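Local coordinates for L-Ribose isomerase (PDB 4Q0P), which probably interconverts L-ribose and L-ribulose as a metal-dependent aldose-ketose isomerase built on a cupin-type beta-barrel, at residues L101-M106 and R214-Y219; E124-V129 and F191-K196. All coordinates share one frame; numbering follows the deposited sequence.

In the fold
Strand 101-108 of the cupin-type barrel is the first along the chain of the four strands involved, and it waits more than a hundred residues for its antiparallel partner, strand 211-217, in interaction 1. Within that span strand 124-130 is laid down and is joined by the short strand 191-193 in interaction 2, so the smaller loop lies wholly within the larger. Strands 211-217 and 124-130 are themselves adjacent, placing all four in one sheet in the order 101-108, 211-217, 124-130, 191-193. V216 O and S125 OG, probably hydrogen-bonded, join the contacts, and both reach the bound sugar and the second subunit.

Interaction 1. Residues L101-M106 and R214-Y219; sequences LCDKLM and REVSTY. With 0MK (beta-L-ribopyranose), chain C.
Two central strands of the cupin-type sheet, 101-106 and 214-217, pair antiparallel beneath the sugar site, and their alternating residues divide the work between two faces. C102 and S217, then K104 and E215, are the hydrogen-bonded pairs; C102 N reaches S217 O at 2.7 Å, and E215 N reaches K104 O at 2.8 Å with an N-H...O angle of 166°. The face carrying K104, E215 and S217 looks onto beta-L-ribopyranose. E215 rises from the sheet with CG trans to its backbone nitrogen (chi1 174°) and CD continuing the extended line, which carries the carboxylate to the ligand: O2 of the sugar donates to E215 OE2 over 2.5 Å. K104 forms a salt bridge with the same oxygen; its chain folds at chi2 and chi3 and runs across the glutamate, laying CD and CE against it, although the exact place of its NZ is less certain. M106 borders the carboxylate from another direction, its CE 3.6 Å from E215 OE1.

On the reverse face, D103 and R214 meet less closely, their carboxylate and guanidinium planes 77° apart. The stronger partners of this pair lie elsewhere: D103 OD1 bonds to Y38, and R214 forms a salt bridge with E127 of the second subunit, so this face belongs to the subunit interface. Within the strand pair, D103 OD2 approaches the edge of the R214 guanidinium, 3.5 Å from NH2.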
ATOM      1  N   LEU A 101     -13.728  20.011  10.080  1.00 24.21           N
ATOM      2  CA  LEU A 101     -12.727  19.095   9.536  1.00 23.71           C
ATOM      3  C   LEU A 101     -13.162  18.499   8.204  1.00 23.92           C
ATOM      4  O   LEU A 101     -14.198  17.843   8.119  1.00 24.42           O
ATOM      5  CB  LEU A 101     -12.468  17.966  10.532  1.00 23.37           C
ATOM      6  CG  LEU A 101     -11.899  18.404  11.882  1.00 22.11           C
ATOM      7  CD1 LEU A 101     -12.013  17.263  12.892  1.00 27.19           C
ATOM      8  CD2 LEU A 101     -10.456  18.844  11.703  1.00 20.67           C
ATOM      9  N   CYS A 102     -12.365  18.722   7.165  1.00 22.98           N
ATOM     10  CA  CYS A 102     -12.686  18.192   5.847  1.00 22.60           C
ATOM     11  C   CYS A 102     -11.507  17.367   5.324  1.00 22.69           C
ATOM     12  O   CYS A 102     -10.392  17.877   5.179  1.00 21.53           O
ATOM     13  CB  CYS A 102     -13.015  19.339   4.889  1.00 22.16           C
ATOM     14  SG  CYS A 102     -13.438  18.832   3.205  1.00 26.62           S
ATOM     15  N   ASP A 103     -11.763  16.085   5.064  1.00 21.52           N
ATOM     16  CA  ASP A 103     -10.740  15.163   4.575  1.00 20.60           C
ATOM     17  C   ASP A 103     -11.186  14.701   3.200  1.00 20.76           C
ATOM     18  O   ASP A 103     -12.314  14.250   3.038  1.00 22.35           O
ATOM     19  CB  ASP A 103     -10.636  13.945   5.509  1.00 21.93           C
ATOM     20  CG  ASP A 103      -9.351  13.148   5.308  1.00 22.55           C
ATOM     21  OD1 ASP A 103      -8.941  12.928   4.149  1.00 19.06           O
ATOM     22  OD2 ASP A 103      -8.753  12.724   6.326  1.00 21.23           O
ATOM     23  N   LYS A 104     -10.310  14.810   2.210  1.00 19.62           N
ATOM     24  CA  LYS A 104     -10.667  14.388   0.864  1.00 20.84           C
ATOM     25  C   LYS A 104      -9.444  13.944   0.096  1.00 21.50           C
ATOM     26  O   LYS A 104      -8.313  14.319   0.423  1.00 19.55           O
ATOM     27  CB  LYS A 104     -11.332  15.530   0.101  1.00 22.99           C
ATOM     28  CG  LYS A 104     -10.365  16.641  -0.333  1.00 26.22           C
ATOM     29  CD  LYS A 104     -10.781  18.003   0.236  1.00 26.86           C
ATOM     30  CE  LYS A 104     -10.617  18.057   1.749  1.00 28.33           C
ATOM     31  NZ  LYS A 104     -10.904  19.424   2.295  1.00 29.14           N
ATOM     32  N   LEU A 105      -9.684  13.135  -0.929  1.00 20.81           N
ATOM     33  CA  LEU A 105      -8.627  12.650  -1.790  1.00 19.96           C
ATOM     34  C   LEU A 105      -8.867  13.383  -3.104  1.00 21.60           C
ATOM     35  O   LEU A 105      -9.996  13.422  -3.582  1.00 21.90           O
ATOM     36  CB  LEU A 105      -8.766  11.140  -2.014  1.00 19.41           C
ATOM     37  CG  LEU A 105      -7.507  10.521  -2.621  1.00 19.86           C
ATOM     38  CD1 LEU A 105      -6.393  10.592  -1.558  1.00 19.00           C
ATOM     39  CD2 LEU A 105      -7.755   9.069  -3.049  1.00 17.59           C
ATOM     40  N   MET A 106      -7.824  13.972  -3.680  1.00 19.85           N
ATOM     41  CA  MET A 106      -7.977  14.702  -4.935  1.00 21.57           C
ATOM     42  C   MET A 106      -7.094  14.068  -5.998  1.00 20.49           C
ATOM     43  O   MET A 106      -5.940  13.735  -5.741  1.00 20.07           O
ATOM     44  CB  MET A 106      -7.613  16.185  -4.739  1.00 21.94           C
ATOM     45  CG  MET A 106      -8.459  16.882  -3.674  1.00 25.14           C
ATOM     46  SD  MET A 106      -8.085  18.648  -3.413  1.00 27.20           S
ATOM     47  CE  MET A 106      -6.331  18.560  -3.068  1.00 25.46           C
ATOM     48  N   ARG A 214      -3.944  13.860  -0.547  1.00 21.43           N
ATOM     49  CA  ARG A 214      -4.899  13.851   0.538  1.00 22.44           C
ATOM     50  C   ARG A 214      -4.924  15.253   1.138  1.00 22.96           C
ATOM     51  O   ARG A 214      -3.894  15.781   1.559  1.00 22.24           O
ATOM     52  CB  ARG A 214      -4.502  12.853   1.630  1.00 25.08           C
ATOM     53  CG  ARG A 214      -5.469  12.892   2.819  1.00 31.44           C
ATOM     54  CD  ARG A 214      -4.991  12.069   4.009  1.00 32.69           C
ATOM     55  NE  ARG A 214      -4.941  10.634   3.735  1.00 33.88           N
ATOM     56  CZ  ARG A 214      -5.811   9.744   4.211  1.00 29.65           C
ATOM     57  NH1 ARG A 214      -5.677   8.461   3.910  1.00 29.38           N
ATOM     58  NH2 ARG A 214      -6.812  10.137   4.985  1.00 31.58           N
ATOM     59  N   GLU A 215      -6.095  15.866   1.171  1.00 23.47           N
ATOM     60  CA  GLU A 215      -6.199  17.185   1.755  1.00 22.94           C
ATOM     61  C   GLU A 215      -6.939  17.124   3.075  1.00 23.02           C
ATOM     62  O   GLU A 215      -8.008  16.517   3.179  1.00 20.30           O
ATOM     63  CB  GLU A 215      -6.931  18.149   0.828  1.00 23.24           C
ATOM     64  CG  GLU A 215      -7.182  19.507   1.483  1.00 25.70           C
ATOM     65  CD  GLU A 215      -7.941  20.452   0.586  1.00 28.30           C
ATOM     66  OE1 GLU A 215      -7.400  20.813  -0.479  1.00 31.73           O
ATOM     67  OE2 GLU A 215      -9.080  20.830   0.940  1.00 27.55           O
ATOM     68  N   VAL A 216      -6.344  17.738   4.087  1.00 22.17           N
ATOM     69  CA  VAL A 216      -6.945  17.818   5.406  1.00 22.62           C
ATOM     70  C   VAL A 216      -7.061  19.320   5.639  1.00 23.14           C
ATOM     71  O   VAL A 216      -6.052  20.028   5.731  1.00 22.68           O
ATOM     72  CB  VAL A 216      -6.056  17.157   6.489  1.00 21.91           C
ATOM     73  CG1 VAL A 216      -6.594  17.475   7.856  1.00 21.98           C
ATOM     74  CG2 VAL A 216      -6.032  15.628   6.295  1.00 23.11           C
ATOM     75  N   SER A 217      -8.296  19.808   5.695  1.00 23.88           N
ATOM     76  CA  SER A 217      -8.534  21.233   5.876  1.00 23.54           C
ATOM     77  C   SER A 217      -9.701  21.473   6.816  1.00 24.35           C
ATOM     78  O   SER A 217     -10.319  20.532   7.311  1.00 23.91           O
ATOM     79  CB  SER A 217      -8.856  21.875   4.525  1.00 22.34           C
ATOM     80  OG  SER A 217     -10.174  21.539   4.127  1.00 22.85           O
ATOM     81  N   THR A 218      -9.993  22.745   7.069  1.00 24.24           N
ATOM     82  CA  THR A 218     -11.120  23.095   7.912  1.00 25.50           C
ATOM     83  C   THR A 218     -12.355  22.897   7.031  1.00 26.99           C
ATOM     84  O   THR A 218     -12.224  22.572   5.843  1.00 26.49           O
ATOM     85  CB  THR A 218     -11.010  24.558   8.412  1.00 26.09           C
ATOM     86  OG1 THR A 218     -10.793  25.441   7.304  1.00 25.45           O
ATOM     87  CG2 THR A 218      -9.846  24.692   9.384  1.00 25.10           C
ATOM     88  N   TYR A 219     -13.542  23.085   7.600  1.00 27.08           N
ATOM     89  CA  TYR A 219     -14.790  22.880   6.869  1.00 28.04           C
ATOM     90  C   TYR A 219     -14.799  23.501   5.478  1.00 29.16           C
ATOM     91  O   TYR A 219     -14.304  24.606   5.276  1.00 29.70           O
ATOM     92  CB  TYR A 219     -15.967  23.431   7.675  1.00 28.58           C
ATOM     93  CG  TYR A 219     -17.316  22.954   7.193  1.00 30.28           C
ATOM     94  CD1 TYR A 219     -17.806  21.698   7.564  1.00 31.75           C
ATOM     95  CD2 TYR A 219     -18.114  23.756   6.378  1.00 31.98           C
ATOM     96  CE1 TYR A 219     -19.059  21.254   7.139  1.00 30.43           C
ATOM     97  CE2 TYR A 219     -19.372  23.322   5.947  1.00 32.62           C
ATOM     98  CZ  TYR A 219     -19.835  22.070   6.334  1.00 31.80           C
ATOM     99  OH  TYR A 219     -21.078  21.643   5.929  1.00 33.66           O
TER
HETATM  100  C1  0MK C 502      -9.212  22.536  -2.293  1.00 51.45           C
HETATM  101  C2  0MK C 502     -10.290  21.615  -1.729  1.00 51.61           C
HETATM  102  C3  0MK C 502     -11.481  21.512  -2.691  1.00 52.42           C
HETATM  103  C4  0MK C 502     -11.965  22.888  -3.185  1.00 52.17           C
HETATM  104  C5  0MK C 502     -10.801  23.776  -3.638  1.00 51.67           C
HETATM  105  O1  0MK C 502      -8.690  21.973  -3.485  1.00 49.76           O
HETATM  106  O2  0MK C 502     -10.721  22.099  -0.464  1.00 50.28           O
HETATM  107  O3  0MK C 502     -12.550  20.840  -2.039  1.00 55.21           O
HETATM  108  O4  0MK C 502     -12.707  23.541  -2.168  1.00 53.66           O
HETATM  109  O5  0MK C 502      -9.782  23.823  -2.616  1.00 49.04           O

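Interaction 2. Residues E124-V129 and F191-K196; sequences ESYEVV and FVMHRK. With CO (cobalt (II) ion), chain B; 0MK (beta-L-ribopyranose), chain C.
Y126, M193 and F191 bury the most surface where strand 124-129 meets the edge strand 191-193, and the phenol of Y126 links this packing to the metal site. The backbones pair antiparallel: Y126 N donates to F191 O at 2.8 Å, and M193 N to E124 O at 2.7 Å. Above this ladder the Y126 and F191 side chains run side by side in the same direction, with Y126 CD2 at the edge of the F191 ring, 3.9 Å from its CD2. M193 crosses obliquely toward the phenol end, its CB 3.4 Å from Y126 OH. M155, L184 and V135 also touch this apolar group.

With chi1 at -45°, the Y126 ring lies beside its backbone nitrogen, and its OH donates to E124 OE1 at 2.7 Å, nearly along the C-O axis. E124 OE2 binds cobalt at 2.1 Å, alongside H117, H119 and H199; sugar O5 and a water complete the shell. That water also donates to E124 OE1. The carboxylate therefore divides its duties, one oxygen for the metal and the other for phenol and water, consistent with Y126, itself packed by F191 and M193, serving as a second-shell residue that helps to orient the metal-binding carboxylate.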
ATOM      1  N   GLU A 124      -6.053  24.804   4.361  1.00 25.44           N
ATOM      2  CA  GLU A 124      -5.801  23.438   3.898  1.00 23.31           C
ATOM      3  C   GLU A 124      -4.384  22.948   4.181  1.00 24.95           C
ATOM      4  O   GLU A 124      -3.490  23.727   4.512  1.00 24.33           O
ATOM      5  CB  GLU A 124      -6.020  23.346   2.379  1.00 25.46           C
ATOM      6  CG  GLU A 124      -7.113  24.244   1.825  1.00 23.96           C
ATOM      7  CD  GLU A 124      -7.143  24.302   0.294  1.00 25.86           C
ATOM      8  OE1 GLU A 124      -6.088  24.114  -0.358  1.00 26.46           O
ATOM      9  OE2 GLU A 124      -8.231  24.558  -0.258  1.00 23.65           O
ATOM     10  N   SER A 125      -4.189  21.642   4.022  1.00 24.55           N
ATOM     11  CA  SER A 125      -2.888  21.014   4.204  1.00 24.06           C
ATOM     12  C   SER A 125      -2.832  19.905   3.161  1.00 22.73           C
ATOM     13  O   SER A 125      -3.857  19.292   2.859  1.00 20.40           O
ATOM     14  CB  SER A 125      -2.743  20.424   5.611  1.00 23.37           C
ATOM     15  OG  SER A 125      -3.544  19.266   5.781  1.00 26.45           O
ATOM     16  N   TYR A 126      -1.646  19.661   2.606  1.00 21.15           N
ATOM     17  CA  TYR A 126      -1.487  18.631   1.585  1.00 21.99           C
ATOM     18  C   TYR A 126      -0.525  17.525   1.964  1.00 21.49           C
ATOM     19  O   TYR A 126       0.516  17.761   2.588  1.00 21.72           O
ATOM     20  CB  TYR A 126      -0.989  19.229   0.262  1.00 22.87           C
ATOM     21  CG  TYR A 126      -1.683  20.498  -0.160  1.00 22.96           C
ATOM     22  CD1 TYR A 126      -3.072  20.575  -0.218  1.00 24.02           C
ATOM     23  CD2 TYR A 126      -0.945  21.634  -0.485  1.00 24.66           C
ATOM     24  CE1 TYR A 126      -3.712  21.759  -0.585  1.00 25.85           C
ATOM     25  CE2 TYR A 126      -1.569  22.821  -0.855  1.00 24.75           C
ATOM     26  CZ  TYR A 126      -2.948  22.880  -0.898  1.00 26.28           C
ATOM     27  OH  TYR A 126      -3.562  24.065  -1.227  1.00 25.29           O
ATOM     28  N   GLU A 127      -0.890  16.318   1.554  1.00 20.04           N
ATOM     29  CA  GLU A 127      -0.085  15.121   1.755  1.00 20.77           C
ATOM     30  C   GLU A 127      -0.134  14.388   0.418  1.00 18.93           C
ATOM     31  O   GLU A 127      -1.180  13.860   0.039  1.00 19.13           O
ATOM     32  CB  GLU A 127      -0.686  14.232   2.842  1.00 21.47           C
ATOM     33  CG  GLU A 127       0.093  12.944   3.085  1.00 25.67           C
ATOM     34  CD  GLU A 127      -0.668  11.956   3.949  1.00 25.34           C
ATOM     35  OE1 GLU A 127      -1.260  12.390   4.952  1.00 24.68           O
ATOM     36  OE2 GLU A 127      -0.666  10.749   3.630  1.00 26.96           O
ATOM     37  N   VAL A 128       0.974  14.369  -0.315  1.00 17.76           N
ATOM     38  CA  VAL A 128       0.966  13.681  -1.599  1.00 20.20           C
ATOM     39  C   VAL A 128       1.019  12.181  -1.354  1.00 19.85           C
ATOM     40  O   VAL A 128       1.825  11.699  -0.551  1.00 18.66           O
ATOM     41  CB  VAL A 128       2.160  14.115  -2.492  1.00 21.51           C
ATOM     42  CG1 VAL A 128       2.215  13.258  -3.768  1.00 21.29           C
ATOM     43  CG2 VAL A 128       2.008  15.586  -2.868  1.00 20.76           C
ATOM     44  N   VAL A 129       0.148  11.443  -2.034  1.00 19.10           N
ATOM     45  CA  VAL A 129       0.113   9.991  -1.870  1.00 19.99           C
ATOM     46  C   VAL A 129       0.768   9.307  -3.058  1.00 21.26           C
ATOM     47  O   VAL A 129       1.494   8.323  -2.900  1.00 20.78           O
ATOM     48  CB  VAL A 129      -1.333   9.481  -1.744  1.00 19.24           C
ATOM     49  CG1 VAL A 129      -1.337   7.977  -1.444  1.00 21.05           C
ATOM     50  CG2 VAL A 129      -2.049  10.254  -0.666  1.00 21.08           C
ATOM     51  N   PHE A 191       2.176  20.089   4.056  1.00 24.69           N
ATOM     52  CA  PHE A 191       2.284  21.480   3.611  1.00 25.17           C
ATOM     53  C   PHE A 191       0.974  22.228   3.869  1.00 23.80           C
ATOM     54  O   PHE A 191      -0.097  21.789   3.447  1.00 23.44           O
ATOM     55  CB  PHE A 191       2.620  21.554   2.118  1.00 24.38           C
ATOM     56  CG  PHE A 191       2.946  22.945   1.643  1.00 25.50           C
ATOM     57  CD1 PHE A 191       4.217  23.479   1.829  1.00 25.92           C
ATOM     58  CD2 PHE A 191       1.977  23.729   1.022  1.00 26.33           C
ATOM     59  CE1 PHE A 191       4.521  24.784   1.400  1.00 26.57           C
ATOM     60  CE2 PHE A 191       2.264  25.028   0.590  1.00 26.46           C
ATOM     61  CZ  PHE A 191       3.541  25.556   0.779  1.00 27.09           C
ATOM     62  N   VAL A 192       1.072  23.367   4.545  1.00 22.24           N
ATOM     63  CA  VAL A 192      -0.106  24.160   4.886  1.00 23.31           C
ATOM     64  C   VAL A 192      -0.384  25.347   3.960  1.00 23.11           C
ATOM     65  O   VAL A 192       0.505  26.141   3.656  1.00 22.32           O
ATOM     66  CB  VAL A 192       0.015  24.686   6.350  1.00 23.16           C
ATOM     67  CG1 VAL A 192      -1.129  25.646   6.689  1.00 21.61           C
ATOM     68  CG2 VAL A 192       0.035  23.510   7.310  1.00 21.82           C
ATOM     69  N   MET A 193      -1.628  25.451   3.507  1.00 24.30           N
ATOM     70  CA  MET A 193      -2.044  26.574   2.675  1.00 24.15           C
ATOM     71  C   MET A 193      -3.041  27.359   3.531  1.00 24.90           C
ATOM     72  O   MET A 193      -4.217  26.987   3.639  1.00 23.33           O
ATOM     73  CB  MET A 193      -2.715  26.093   1.382  1.00 24.64           C
ATOM     74  CG  MET A 193      -3.126  27.228   0.426  1.00 24.18           C
ATOM     75  SD  MET A 193      -1.733  28.312  -0.094  1.00 23.99           S
ATOM     76  CE  MET A 193      -0.681  27.154  -0.937  1.00 24.02           C
ATOM     77  N   HIS A 194      -2.559  28.426   4.169  1.00 25.09           N
ATOM     78  CA  HIS A 194      -3.414  29.253   5.020  1.00 24.94           C
ATOM     79  C   HIS A 194      -4.545  29.878   4.225  1.00 24.91           C
ATOM     80  O   HIS A 194      -4.398  30.155   3.033  1.00 25.10           O
ATOM     81  CB  HIS A 194      -2.607  30.378   5.680  1.00 25.61           C
ATOM     82  CG  HIS A 194      -1.665  29.909   6.745  1.00 26.21           C
ATOM     83  ND1 HIS A 194      -2.095  29.283   7.897  1.00 27.11           N
ATOM     84  CD2 HIS A 194      -0.318  29.986   6.839  1.00 27.81           C
ATOM     85  CE1 HIS A 194      -1.053  28.997   8.655  1.00 25.68           C
ATOM     86  NE2 HIS A 194       0.039  29.411   8.037  1.00 28.24           N
ATOM     87  N   ARG A 195      -5.675  30.095   4.893  1.00 25.01           N
ATOM     88  CA  ARG A 195      -6.833  30.721   4.270  1.00 25.95           C
ATOM     89  C   ARG A 195      -6.399  32.118   3.808  1.00 26.72           C
ATOM     90  O   ARG A 195      -5.405  32.647   4.296  1.00 25.72           O
ATOM     91  CB  ARG A 195      -7.975  30.834   5.285  1.00 25.26           C
ATOM     92  CG  ARG A 195      -7.586  31.564   6.565  1.00 26.45           C
ATOM     93  CD  ARG A 195      -8.778  31.756   7.483  1.00 28.66           C
ATOM     94  NE  ARG A 195      -9.170  30.529   8.174  1.00 28.70           N
ATOM     95  CZ  ARG A 195      -8.563  30.060   9.260  1.00 28.62           C
ATOM     96  NH1 ARG A 195      -7.532  30.713   9.781  1.00 26.37           N
ATOM     97  NH2 ARG A 195      -9.004  28.948   9.837  1.00 29.54           N
ATOM     98  N   LYS A 196      -7.140  32.693   2.865  1.00 27.78           N
ATOM     99  CA  LYS A 196      -6.859  34.025   2.314  1.00 29.88           C
ATOM    100  C   LYS A 196      -5.561  34.118   1.506  1.00 29.63           C
ATOM    101  O   LYS A 196      -4.924  35.168   1.435  1.00 29.10           O
ATOM    102  CB  LYS A 196      -6.872  35.086   3.422  1.00 29.99           C
ATOM    103  CG  LYS A 196      -8.259  35.330   4.027  1.00 30.18           C
ATOM    104  CD  LYS A 196      -8.200  36.371   5.135  1.00 28.98           C
ATOM    105  CE  LYS A 196      -9.590  36.749   5.654  1.00 29.94           C
ATOM    106  NZ  LYS A 196     -10.299  35.626   6.325  1.00 29.60           N
TER
HETATM  107 CO    CO B 501      -8.147  25.563  -2.084  1.00 31.53          CO
HETATM  108  C1  0MK C 502      -9.212  22.536  -2.293  1.00 51.45           C
HETATM  109  C2  0MK C 502     -10.290  21.615  -1.729  1.00 51.61           C
HETATM  110  C3  0MK C 502     -11.481  21.512  -2.691  1.00 52.42           C
HETATM  111  C4  0MK C 502     -11.965  22.888  -3.185  1.00 52.17           C
HETATM  112  C5  0MK C 502     -10.801  23.776  -3.638  1.00 51.67           C
HETATM  113  O1  0MK C 502      -8.690  21.973  -3.485  1.00 49.76           O
HETATM  114  O2  0MK C 502     -10.721  22.099  -0.464  1.00 50.28           O
HETATM  115  O3  0MK C 502     -12.550  20.840  -2.039  1.00 55.21           O
HETATM  116  O4  0MK C 502     -12.707  23.541  -2.168  1.00 53.66           O
HETATM  117  O5  0MK C 502      -9.782  23.823  -2.616  1.00 49.04           O
HETATM  118  O   HOH W   1      -6.839  24.049  -2.996  1.00 23.54           O